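Local coordinates for glyoxalase-like domain protein (Staphylococcus aureus, PDB 3P8A), which is of unknown function but carries a glyoxalase-like domain of the vicinal oxygen chelate (VOC) family, whose sheets in relatives often cup a small-molecule site, at residues 22-33 / 103-114; 51-59 / 89-98. All blocks are in the same frame, centred on the assembly; numbering follows the deposited sequence.

Contact 1 of 2, residues 22-33 / 103-114; sequences ILKFDHIIHYID and YEQGFKNICLHT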
loop_
_atom_site.group_PDB
_atom_site.type_symbol
_atom_site.label_atom_id
_atom_site.label_comp_id
_atom_site.label_asym_id
_atom_site.label_seq_id
_atom_site.Cartn_x
_atom_site.Cartn_y
_atom_site.Cartn_z
ATOM N N ILE A 22 11.487 3.509 12.908
ATOM C CA ILE A 22 11.622 2.316 12.077
ATOM C C ILE A 22 10.368 2.017 11.247
ATOM O O ILE A 22 9.307 1.677 11.792
ATOM C CB ILE A 22 12.355 1.090 12.729
ATOM C CG1 ILE A 22 11.428 -0.017 13.255
ATOM C CG2 ILE A 22 13.392 1.514 13.775
ATOM C CD1 ILE A 22 11.476 -1.280 12.414
ATOM N N LEU A 23 10.487 2.250 9.928
ATOM C CA LEU A 23 9.433 2.032 8.927
ATOM C C LEU A 23 9.794 0.885 8.018
ATOM O O LEU A 23 10.935 0.781 7.582
ATOM C CB LEU A 23 9.202 3.293 8.055
ATOM C CG LEU A 23 8.754 4.536 8.767
ATOM C CD1 LEU A 23 8.673 5.700 7.825
ATOM C CD2 LEU A 23 7.430 4.331 9.413
ATOM N N LYS A 24 8.811 0.052 7.698
ATOM C CA LYS A 24 8.967 -1.062 6.764
ATOM C C LYS A 24 7.748 -1.091 5.860
ATOM O O LYS A 24 6.690 -0.592 6.240
ATOM C CB LYS A 24 9.078 -2.401 7.509
ATOM C CG LYS A 24 10.351 -2.572 8.321
ATOM C CD LYS A 24 10.309 -3.880 9.084
ATOM C CE LYS A 24 11.636 -4.220 9.719
ATOM N NZ LYS A 24 11.570 -5.508 10.466
ATOM N N PHE A 25 7.877 -1.711 4.682
ATOM C CA PHE A 25 6.753 -1.859 3.755
ATOM C C PHE A 25 5.732 -2.836 4.369
ATOM O O PHE A 25 6.120 -3.904 4.830
ATOM C CB PHE A 25 7.280 -2.404 2.401
ATOM C CG PHE A 25 6.195 -2.696 1.400
ATOM C CD1 PHE A 25 5.630 -1.675 0.649
ATOM C CD2 PHE A 25 5.718 -3.988 1.224
ATOM C CE1 PHE A 25 4.604 -1.943 -0.247
ATOM C CE2 PHE A 25 4.688 -4.250 0.326
ATOM C CZ PHE A 25 4.149 -3.232 -0.409
ATOM N N ASP A 26 4.439 -2.458 4.408
ATOM C CA ASP A 26 3.423 -3.368 4.922
ATOM C C ASP A 26 2.620 -4.016 3.814
ATOM O O ASP A 26 2.586 -5.237 3.710
ATOM C CB ASP A 26 2.491 -2.687 5.933
ATOM C CG ASP A 26 1.757 -3.711 6.778
ATOM O OD1 ASP A 26 2.418 -4.381 7.610
ATOM O OD2 ASP A 26 0.527 -3.841 6.610
ATOM N N HIS A 27 1.931 -3.205 3.013
ATOM C CA HIS A 27 1.111 -3.760 1.959
ATOM C C HIS A 27 0.884 -2.767 0.835
ATOM O O HIS A 27 1.183 -1.585 0.987
ATOM C CB HIS A 27 -0.225 -4.341 2.521
ATOM C CG HIS A 27 -1.128 -3.363 3.211
ATOM N ND1 HIS A 27 -0.986 -3.067 4.554
ATOM C CD2 HIS A 27 -2.200 -2.693 2.734
ATOM C CE1 HIS A 27 -1.971 -2.243 4.847
ATOM N NE2 HIS A 27 -2.701 -1.962 3.774
ATOM N N ILE A 28 0.452 -3.281 -0.328
ATOM C CA ILE A 28 0.079 -2.490 -1.478
ATOM C C ILE A 28 -1.408 -2.740 -1.706
ATOM O O ILE A 28 -1.867 -3.867 -1.546
ATOM C CB ILE A 28 0.960 -2.766 -2.750
ATOM C CG1 ILE A 28 0.583 -1.814 -3.902
ATOM C CG2 ILE A 28 0.976 -4.252 -3.184
ATOM C CD1 ILE A 28 1.693 -1.629 -4.950
ATOM N N ILE A 29 -2.154 -1.703 -2.052
ATOM C CA ILE A 29 -3.592 -1.813 -2.291
ATOM C C ILE A 29 -3.885 -1.834 -3.745
ATOM O O ILE A 29 -3.505 -0.909 -4.471
ATOM C CB ILE A 29 -4.391 -0.689 -1.581
ATOM C CG1 ILE A 29 -4.104 -0.687 -0.069
ATOM C CG2 ILE A 29 -5.911 -0.808 -1.843
ATOM C CD1 ILE A 29 -3.755 0.635 0.414
ATOM N N HIS A 30 -4.638 -2.857 -4.159
ATOM C CA HIS A 30 -5.113 -3.005 -5.520
ATOM C C HIS A 30 -6.656 -2.999 -5.527
ATOM O O HIS A 30 -7.274 -3.935 -5.006
ATOM C CB HIS A 30 -4.525 -4.277 -6.157
ATOM C CG HIS A 30 -4.872 -4.488 -7.608
ATOM N ND1 HIS A 30 -4.423 -5.610 -8.296
ATOM C CD2 HIS A 30 -5.618 -3.730 -8.450
ATOM C CE1 HIS A 30 -4.901 -5.492 -9.527
ATOM N NE2 HIS A 30 -5.631 -4.375 -9.668
ATOM N N TYR A 31 -7.269 -1.951 -6.137
ATOM C CA TYR A 31 -8.719 -1.854 -6.277
ATOM C C TYR A 31 -9.173 -2.739 -7.448
ATOM O O TYR A 31 -8.720 -2.545 -8.565
ATOM C CB TYR A 31 -9.230 -0.393 -6.402
ATOM C CG TYR A 31 -10.662 -0.286 -6.903
ATOM C CD1 TYR A 31 -10.971 0.457 -8.039
ATOM C CD2 TYR A 31 -11.696 -0.990 -6.284
ATOM C CE1 TYR A 31 -12.279 0.534 -8.523
ATOM C CE2 TYR A 31 -12.987 -0.994 -6.811
ATOM C CZ TYR A 31 -13.277 -0.210 -7.918
ATOM O OH TYR A 31 -14.554 -0.180 -8.412
ATOM N N ILE A 32 -10.028 -3.747 -7.156
ATOM C CA ILE A 32 -10.565 -4.708 -8.130
ATOM C C ILE A 32 -12.081 -4.735 -8.045
ATOM O O ILE A 32 -12.618 -5.084 -7.003
ATOM C CB ILE A 32 -9.938 -6.134 -7.952
ATOM C CG1 ILE A 32 -8.453 -6.121 -8.361
ATOM C CG2 ILE A 32 -10.711 -7.197 -8.780
ATOM C CD1 ILE A 32 -7.696 -7.398 -8.146
ATOM N N ASP A 33 -12.768 -4.395 -9.142
ATOM C CA ASP A 33 -14.230 -4.444 -9.176
ATOM C C ASP A 33 -14.650 -5.925 -9.206
ATOM O O ASP A 33 -13.947 -6.716 -9.813
ATOM C CB ASP A 33 -14.754 -3.735 -10.436
ATOM C CG ASP A 33 -16.244 -3.900 -10.642
ATOM O OD1 ASP A 33 -17.010 -3.489 -9.754
ATOM O OD2 ASP A 33 -16.638 -4.418 -11.701
ATOM N N TYR A 103 -13.276 5.435 -9.618
ATOM C CA TYR A 103 -13.495 3.982 -9.772
ATOM C C TYR A 103 -12.588 3.329 -10.828
ATOM O O TYR A 103 -12.928 2.283 -11.378
ATOM C CB TYR A 103 -14.999 3.648 -9.986
ATOM C CG TYR A 103 -15.873 3.987 -8.795
ATOM C CD1 TYR A 103 -16.147 3.038 -7.815
ATOM C CD2 TYR A 103 -16.467 5.239 -8.673
ATOM C CE1 TYR A 103 -16.938 3.346 -6.708
ATOM C CE2 TYR A 103 -17.259 5.560 -7.569
ATOM C CZ TYR A 103 -17.495 4.607 -6.590
ATOM O OH TYR A 103 -18.315 4.879 -5.524
ATOM N N GLU A 104 -11.419 3.926 -11.068
ATOM C CA GLU A 104 -10.402 3.383 -11.964
ATOM C C GLU A 104 -9.685 2.281 -11.179
ATOM O O GLU A 104 -9.164 2.532 -10.094
ATOM C CB GLU A 104 -9.409 4.468 -12.376
ATOM C CG GLU A 104 -9.977 5.493 -13.346
ATOM C CD GLU A 104 -9.202 6.802 -13.437
ATOM O OE1 GLU A 104 -7.994 6.824 -13.103
ATOM O OE2 GLU A 104 -9.810 7.809 -13.861
ATOM N N GLN A 105 -9.689 1.066 -11.712
ATOM C CA GLN A 105 -9.058 -0.091 -11.069
ATOM C C GLN A 105 -7.536 -0.030 -11.191
ATOM O O GLN A 105 -7.031 0.541 -12.155
ATOM C CB GLN A 105 -9.584 -1.378 -11.695
ATOM C CG GLN A 105 -11.075 -1.550 -11.476
ATOM C CD GLN A 105 -11.575 -2.802 -12.135
ATOM O OE1 GLN A 105 -11.437 -3.906 -11.612
ATOM N NE2 GLN A 105 -12.092 -2.661 -13.332
ATOM N N GLY A 106 -6.843 -0.624 -10.221
ATOM C CA GLY A 106 -5.391 -0.670 -10.181
ATOM C C GLY A 106 -4.839 -0.418 -8.801
ATOM O O GLY A 106 -5.596 -0.312 -7.824
ATOM N N PHE A 107 -3.501 -0.345 -8.708
ATOM C CA PHE A 107 -2.834 -0.044 -7.453
ATOM C C PHE A 107 -3.252 1.344 -6.984
ATOM O O PHE A 107 -3.258 2.298 -7.775
ATOM C CB PHE A 107 -1.316 -0.153 -7.603
ATOM C CG PHE A 107 -0.785 -1.550 -7.793
ATOM C CD1 PHE A 107 -1.231 -2.595 -6.989
ATOM C CD2 PHE A 107 0.237 -1.803 -8.703
ATOM C CE1 PHE A 107 -0.697 -3.866 -7.120
ATOM C CE2 PHE A 107 0.795 -3.075 -8.820
ATOM C CZ PHE A 107 0.302 -4.111 -8.050
ATOM N N LYS A 108 -3.693 1.438 -5.722
ATOM C CA LYS A 108 -4.169 2.703 -5.147
ATOM C C LYS A 108 -3.125 3.407 -4.283
ATOM O O LYS A 108 -3.008 4.646 -4.335
ATOM C CB LYS A 108 -5.445 2.485 -4.318
ATOM C CG LYS A 108 -6.667 1.991 -5.125
ATOM C CD LYS A 108 -7.296 3.070 -6.036
ATOM C CE LYS A 108 -6.986 2.862 -7.506
ATOM N NZ LYS A 108 -7.301 4.103 -8.308
ATOM N N ASN A 109 -2.410 2.629 -3.456
ATOM C CA ASN A 109 -1.422 3.165 -2.531
ATOM C C ASN A 109 -0.593 2.063 -1.920
ATOM O O ASN A 109 -0.835 0.876 -2.159
ATOM C CB ASN A 109 -2.133 3.946 -1.381
ATOM C CG ASN A 109 -1.348 5.140 -0.881
ATOM O OD1 ASN A 109 -0.120 5.254 -1.060
ATOM N ND2 ASN A 109 -2.039 6.060 -0.266
ATOM N N ILE A 110 0.396 2.467 -1.110
ATOM C CA ILE A 110 1.223 1.556 -0.313
ATOM C C ILE A 110 1.076 2.002 1.131
ATOM O O ILE A 110 0.787 3.172 1.415
ATOM C CB ILE A 110 2.696 1.493 -0.783
ATOM C CG1 ILE A 110 3.350 2.917 -0.791
ATOM C CG2 ILE A 110 2.789 0.800 -2.165
ATOM C CD1 ILE A 110 4.891 2.886 -0.853
ATOM N N CYS A 111 1.308 1.082 2.032
ATOM C CA CYS A 111 1.157 1.299 3.444
ATOM C C CYS A 111 2.445 0.870 4.103
ATOM O O CYS A 111 2.972 -0.200 3.807
ATOM C CB CYS A 111 -0.037 0.491 3.951
ATOM S SG CYS A 111 -0.319 0.593 5.737
ATOM N N LEU A 112 2.946 1.717 5.003
ATOM C CA LEU A 112 4.178 1.457 5.707
ATOM C C LEU A 112 3.894 1.126 7.179
ATOM O O LEU A 112 3.146 1.830 7.853
ATOM C CB LEU A 112 5.141 2.667 5.578
ATOM C CG LEU A 112 5.488 3.173 4.151
ATOM C CD1 LEU A 112 6.389 4.410 4.219
ATOM C CD2 LEU A 112 6.185 2.074 3.304
ATOM N N HIS A 113 4.515 0.052 7.656
ATOM C CA HIS A 113 4.407 -0.488 9.002
ATOM C C HIS A 113 5.273 0.288 10.035
ATOM O O HIS A 113 6.440 0.565 9.759
ATOM C CB HIS A 113 4.833 -1.975 8.942
ATOM C CG HIS A 113 5.096 -2.592 10.276
ATOM N ND1 HIS A 113 4.094 -3.219 10.982
ATOM C CD2 HIS A 113 6.236 -2.625 11.006
ATOM C CE1 HIS A 113 4.646 -3.611 12.123
ATOM N NE2 HIS A 113 5.932 -3.265 12.186
ATOM N N THR A 114 4.712 0.553 11.235
ATOM C CA THR A 114 5.421 1.120 12.390
ATOM C C THR A 114 5.041 0.410 13.672
ATOM O O THR A 114 3.911 -0.026 13.808
ATOM C CB THR A 114 5.175 2.616 12.621
ATOM O OG1 THR A 114 4.084 3.177 11.887
ATOM C CG2 THR A 114 6.415 3.385 12.610
#
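Cys111 O is gripped by two successive amides: Asp26 N donates to it at 2.8 Å, in the carbonyl plane, and His27 N at 3.3 Å, tilted from that plane. Two residues facing one define a classic beta bulge, here in the antiparallel pairing of strands 24-31 and 106-113, two central strands of the eight-stranded mixed sheet of the glyoxalase-like domain. The strand directions differ by 140°, and backbone bonds run on both sides of the bulge, from Lys24 with His113 to Tyr31 with Gly106.

The bulge sets Asp26 and His27 side by side. His27 ND1 donates to Asp26 OD2 at 2.7 Å, the carboxylate oxygen using its anti lone pair and lying within 4° of the imidazole plane, a bond that helps fix the ring's rotation. His27 CG sits between the backbone N and the carbonyl carbon, and the imidazole lies against Cys111, whose CB makes a CH-pi contact 3.6 Å from the ring centroid. Tyr69 of the neighbouring strand stacks on the same imidazole.

On the face carrying Ile28, His30 and Phe107 the contact is largely apolar. Ile28 has CG1 anti to the backbone N, chi1 -176°, and the chain runs on extended, so that CD1 comes over the centre of the Phe107 ring, 3.7 Å from its centroid. Phe107 also meets Tyr268 edge-to-face, while His30 ND1 bonds to the Tyr268 hydroxyl, joining this face to the second sheet. Toward the end of the pairing, the Tyr31 ring turns its edge to the carbonyl oxygens of Tyr103 and Glu104. Beyond it, Asp33 N reaches Gln105 OE1 at 2.8 Å from above the amide plane rather than along a lone pair.

Contact 2 of 2, residues 51-59 / 89-98; sequences GYHHKYGTF and EGGVAFATQI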
loop_
_atom_site.group_PDB
_atom_site.type_symbol
_atom_site.label_atom_id
_atom_site.label_comp_id
_atom_site.label_asym_id
_atom_site.label_seq_id
_atom_site.Cartn_x
_atom_site.Cartn_y
_atom_site.Cartn_z
ATOM N N GLY A 51 -11.843 -9.302 5.353
ATOM C CA GLY A 51 -13.006 -8.870 6.112
ATOM C C GLY A 51 -13.611 -7.620 5.528
ATOM O O GLY A 51 -13.178 -7.160 4.477
ATOM N N TYR A 52 -14.583 -7.047 6.231
ATOM C CA TYR A 52 -15.323 -5.851 5.852
ATOM C C TYR A 52 -14.928 -4.689 6.762
ATOM O O TYR A 52 -14.798 -4.871 7.975
ATOM C CB TYR A 52 -16.830 -6.150 5.973
ATOM C CG TYR A 52 -17.776 -5.049 5.546
ATOM C CD1 TYR A 52 -18.403 -4.234 6.491
ATOM C CD2 TYR A 52 -18.146 -4.901 4.213
ATOM C CE1 TYR A 52 -19.347 -3.276 6.110
ATOM C CE2 TYR A 52 -19.070 -3.936 3.818
ATOM C CZ TYR A 52 -19.658 -3.115 4.770
ATOM O OH TYR A 52 -20.583 -2.180 4.389
ATOM N N HIS A 53 -14.686 -3.509 6.163
ATOM C CA HIS A 53 -14.343 -2.280 6.864
ATOM C C HIS A 53 -15.677 -1.538 7.025
ATOM O O HIS A 53 -16.150 -0.907 6.073
ATOM C CB HIS A 53 -13.324 -1.429 6.056
ATOM C CG HIS A 53 -12.046 -2.135 5.712
ATOM N ND1 HIS A 53 -11.707 -2.407 4.391
ATOM C CD2 HIS A 53 -11.052 -2.573 6.518
ATOM C CE1 HIS A 53 -10.528 -3.003 4.441
ATOM N NE2 HIS A 53 -10.085 -3.107 5.700
ATOM N N HIS A 54 -16.325 -1.686 8.213
ATOM C CA HIS A 54 -17.645 -1.105 8.482
ATOM C C HIS A 54 -17.759 0.380 8.247
ATOM O O HIS A 54 -18.769 0.808 7.713
ATOM C CB HIS A 54 -18.217 -1.494 9.858
ATOM C CG HIS A 54 -19.697 -1.254 9.938
ATOM N ND1 HIS A 54 -20.607 -2.226 9.552
ATOM C CD2 HIS A 54 -20.376 -0.126 10.274
ATOM C CE1 HIS A 54 -21.805 -1.672 9.693
ATOM N NE2 HIS A 54 -21.716 -0.410 10.129
ATOM N N LYS A 55 -16.722 1.155 8.601
ATOM C CA LYS A 55 -16.692 2.612 8.417
ATOM C C LYS A 55 -16.830 3.044 6.953
ATOM O O LYS A 55 -17.414 4.096 6.683
ATOM C CB LYS A 55 -15.363 3.175 8.912
ATOM C CG LYS A 55 -15.221 3.321 10.413
ATOM C CD LYS A 55 -13.752 3.522 10.817
ATOM C CE LYS A 55 -13.129 4.814 10.334
ATOM N NZ LYS A 55 -13.735 6.019 10.972
ATOM N N TYR A 56 -16.255 2.255 6.017
ATOM C CA TYR A 56 -16.203 2.611 4.598
ATOM C C TYR A 56 -17.076 1.835 3.642
ATOM O O TYR A 56 -17.371 2.350 2.567
ATOM C CB TYR A 56 -14.754 2.598 4.115
ATOM C CG TYR A 56 -13.829 3.480 4.927
ATOM C CD1 TYR A 56 -13.911 4.870 4.849
ATOM C CD2 TYR A 56 -12.866 2.928 5.765
ATOM C CE1 TYR A 56 -13.069 5.687 5.602
ATOM C CE2 TYR A 56 -12.031 3.735 6.537
ATOM C CZ TYR A 56 -12.119 5.113 6.431
ATOM O OH TYR A 56 -11.269 5.901 7.157
ATOM N N GLY A 57 -17.484 0.623 4.011
ATOM C CA GLY A 57 -18.326 -0.207 3.151
ATOM C C GLY A 57 -17.537 -1.017 2.136
ATOM O O GLY A 57 -18.090 -1.450 1.117
ATOM N N THR A 58 -16.229 -1.225 2.413
ATOM C CA THR A 58 -15.281 -1.960 1.561
ATOM C C THR A 58 -14.960 -3.312 2.175
ATOM O O THR A 58 -15.186 -3.509 3.373
ATOM C CB THR A 58 -13.983 -1.155 1.338
ATOM O OG1 THR A 58 -13.442 -0.721 2.593
ATOM C CG2 THR A 58 -14.161 0.021 0.399
ATOM N N PHE A 59 -14.431 -4.242 1.354
ATOM C CA PHE A 59 -13.979 -5.576 1.775
ATOM C C PHE A 59 -12.728 -5.939 1.013
ATOM O O PHE A 59 -12.480 -5.397 -0.067
ATOM C CB PHE A 59 -15.064 -6.657 1.574
ATOM C CG PHE A 59 -15.533 -6.866 0.153
ATOM C CD1 PHE A 59 -16.450 -5.996 -0.430
ATOM C CD2 PHE A 59 -15.104 -7.964 -0.582
ATOM C CE1 PHE A 59 -16.888 -6.196 -1.740
ATOM C CE2 PHE A 59 -15.543 -8.166 -1.899
ATOM C CZ PHE A 59 -16.433 -7.283 -2.467
ATOM N N GLU A 89 -11.703 13.049 6.905
ATOM C CA GLU A 89 -11.053 11.751 6.977
ATOM C C GLU A 89 -11.118 11.089 5.573
ATOM O O GLU A 89 -10.128 10.555 5.098
ATOM C CB GLU A 89 -11.800 10.897 8.001
ATOM C CG GLU A 89 -11.125 9.588 8.348
ATOM C CD GLU A 89 -11.948 8.709 9.267
ATOM O OE1 GLU A 89 -12.470 9.219 10.288
ATOM O OE2 GLU A 89 -12.055 7.500 8.972
ATOM N N GLY A 90 -12.257 11.232 4.910
ATOM C CA GLY A 90 -12.522 10.724 3.566
ATOM C C GLY A 90 -11.655 11.298 2.466
ATOM O O GLY A 90 -11.443 10.644 1.448
ATOM N N GLY A 91 -11.143 12.516 2.672
ATOM C CA GLY A 91 -10.239 13.175 1.740
ATOM C C GLY A 91 -8.865 12.530 1.722
ATOM O O GLY A 91 -8.136 12.674 0.738
ATOM N N VAL A 92 -8.505 11.783 2.793
ATOM C CA VAL A 92 -7.218 11.083 2.910
ATOM C C VAL A 92 -7.294 9.545 2.980
ATOM O O VAL A 92 -6.286 8.887 2.724
ATOM C CB VAL A 92 -6.345 11.625 4.083
ATOM C CG1 VAL A 92 -6.019 13.101 3.913
ATOM C CG2 VAL A 92 -6.985 11.358 5.443
ATOM N N ALA A 93 -8.424 8.991 3.432
ATOM C CA ALA A 93 -8.552 7.544 3.697
ATOM C C ALA A 93 -8.233 6.625 2.508
ATOM O O ALA A 93 -8.508 6.988 1.361
ATOM C CB ALA A 93 -9.926 7.231 4.267
ATOM N N PHE A 94 -7.646 5.440 2.784
ATOM C CA PHE A 94 -7.314 4.495 1.721
ATOM C C PHE A 94 -8.550 4.051 0.926
ATOM O O PHE A 94 -8.483 4.018 -0.298
ATOM C CB PHE A 94 -6.526 3.283 2.258
ATOM C CG PHE A 94 -7.383 2.288 2.997
ATOM C CD1 PHE A 94 -7.847 1.146 2.365
ATOM C CD2 PHE A 94 -7.796 2.537 4.303
ATOM C CE1 PHE A 94 -8.694 0.255 3.036
ATOM C CE2 PHE A 94 -8.669 1.668 4.958
ATOM C CZ PHE A 94 -9.103 0.521 4.328
ATOM N N ALA A 95 -9.685 3.733 1.601
ATOM C CA ALA A 95 -10.892 3.230 0.923
ATOM C C ALA A 95 -11.565 4.229 -0.029
ATOM O O ALA A 95 -11.968 3.861 -1.119
ATOM C CB ALA A 95 -11.892 2.716 1.949
ATOM N N THR A 96 -11.673 5.488 0.388
ATOM C CA THR A 96 -12.315 6.564 -0.344
ATOM C C THR A 96 -11.552 6.972 -1.601
ATOM O O THR A 96 -12.125 7.650 -2.462
ATOM C CB THR A 96 -12.694 7.735 0.604
ATOM O OG1 THR A 96 -11.530 8.188 1.280
ATOM C CG2 THR A 96 -13.736 7.344 1.667
ATOM N N GLN A 97 -10.274 6.518 -1.748
ATOM C CA GLN A 97 -9.457 6.747 -2.951
ATOM C C GLN A 97 -10.149 6.130 -4.146
ATOM O O GLN A 97 -10.025 6.670 -5.247
ATOM C CB GLN A 97 -8.055 6.114 -2.835
ATOM C CG GLN A 97 -7.126 6.851 -1.902
ATOM C CD GLN A 97 -5.728 6.303 -2.010
ATOM O OE1 GLN A 97 -5.119 6.277 -3.089
ATOM N NE2 GLN A 97 -5.176 5.885 -0.893
ATOM N N ILE A 98 -10.912 5.028 -3.921
ATOM C CA ILE A 98 -11.716 4.314 -4.952
ATOM C C ILE A 98 -12.661 5.334 -5.616
ATOM O O ILE A 98 -12.696 5.435 -6.845
ATOM C CB ILE A 98 -12.488 3.083 -4.373
ATOM C CG1 ILE A 98 -11.521 1.991 -3.883
ATOM C CG2 ILE A 98 -13.459 2.473 -5.427
ATOM C CD1 ILE A 98 -12.223 0.807 -3.074
#
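Ala95 CB presses against the root of Tyr56, 3.6 Å from Tyr56 CB and equally near CG, and this methyl lies at the tightly packed end of the contact. Thr58 closes on the same methyl with OG1 and CG2, and its CG2 also approaches Ile98 CD1. Alongside, Phe94 directs CZ at the His53 imidazole, 3.8 Å above the ring plane and over its centre; with the planes at 83° this is a T-shaped (edge-to-face) pair. Tyr56 completes the aromatic cluster, its ring set obliquely to Phe94 with centroids 5.9 Å apart.

Segment 51-59 spans the end of strand 48-53, the turn and the start of strand 58-64, an antiparallel hairpin at one edge of the eight-stranded sheet, and its turn is tied by His53 O, which accepts from both Tyr56 N and Gly57 N. A further link, 3.0 Å between His53 ND1 and Thr58 OG1, spans the hairpin and probably helps steady the imidazole presented to Phe94. His53 NE2 hydrogen-bonds a bound glycerol, probably from the crystallisation liquor.

Away from this packing, at the partly exposed end, the chemistry becomes polar. Lys55, its chain bent at chi3 and chi4, crosses Glu89 at about a right angle and forms a salt bridge from NZ to the syn lone pair of OE2 at 3.0 Å. The Tyr56 hydroxyl comes very close to the same oxygen, a weak and doubtful bond, with the Tyr56 ring and Glu89 carboxylate planes 81° apart.

Overall arrangement
Contact 1 lies about 2 Å, centre to centre, from the middle of the chain, whereas the centre of contact 2 is about 13 Å from it; both are largely buried, yet their chemistry differs. Contact 1 pairs two interior strands by a ladder of backbone bonds, while contact 2 relies on side chains to set a loop against an edge hairpin of the same sheet. Strand 69-75 lies between the two regions, touched by His27 in contact 1 and by His53 in contact 2. Direct joins come through Ile98 of helix 97-100: Tyr103 N probably donates to Ile98 O at 2.8 Å, and Ile98 CG2 packs on Tyr31 CZ.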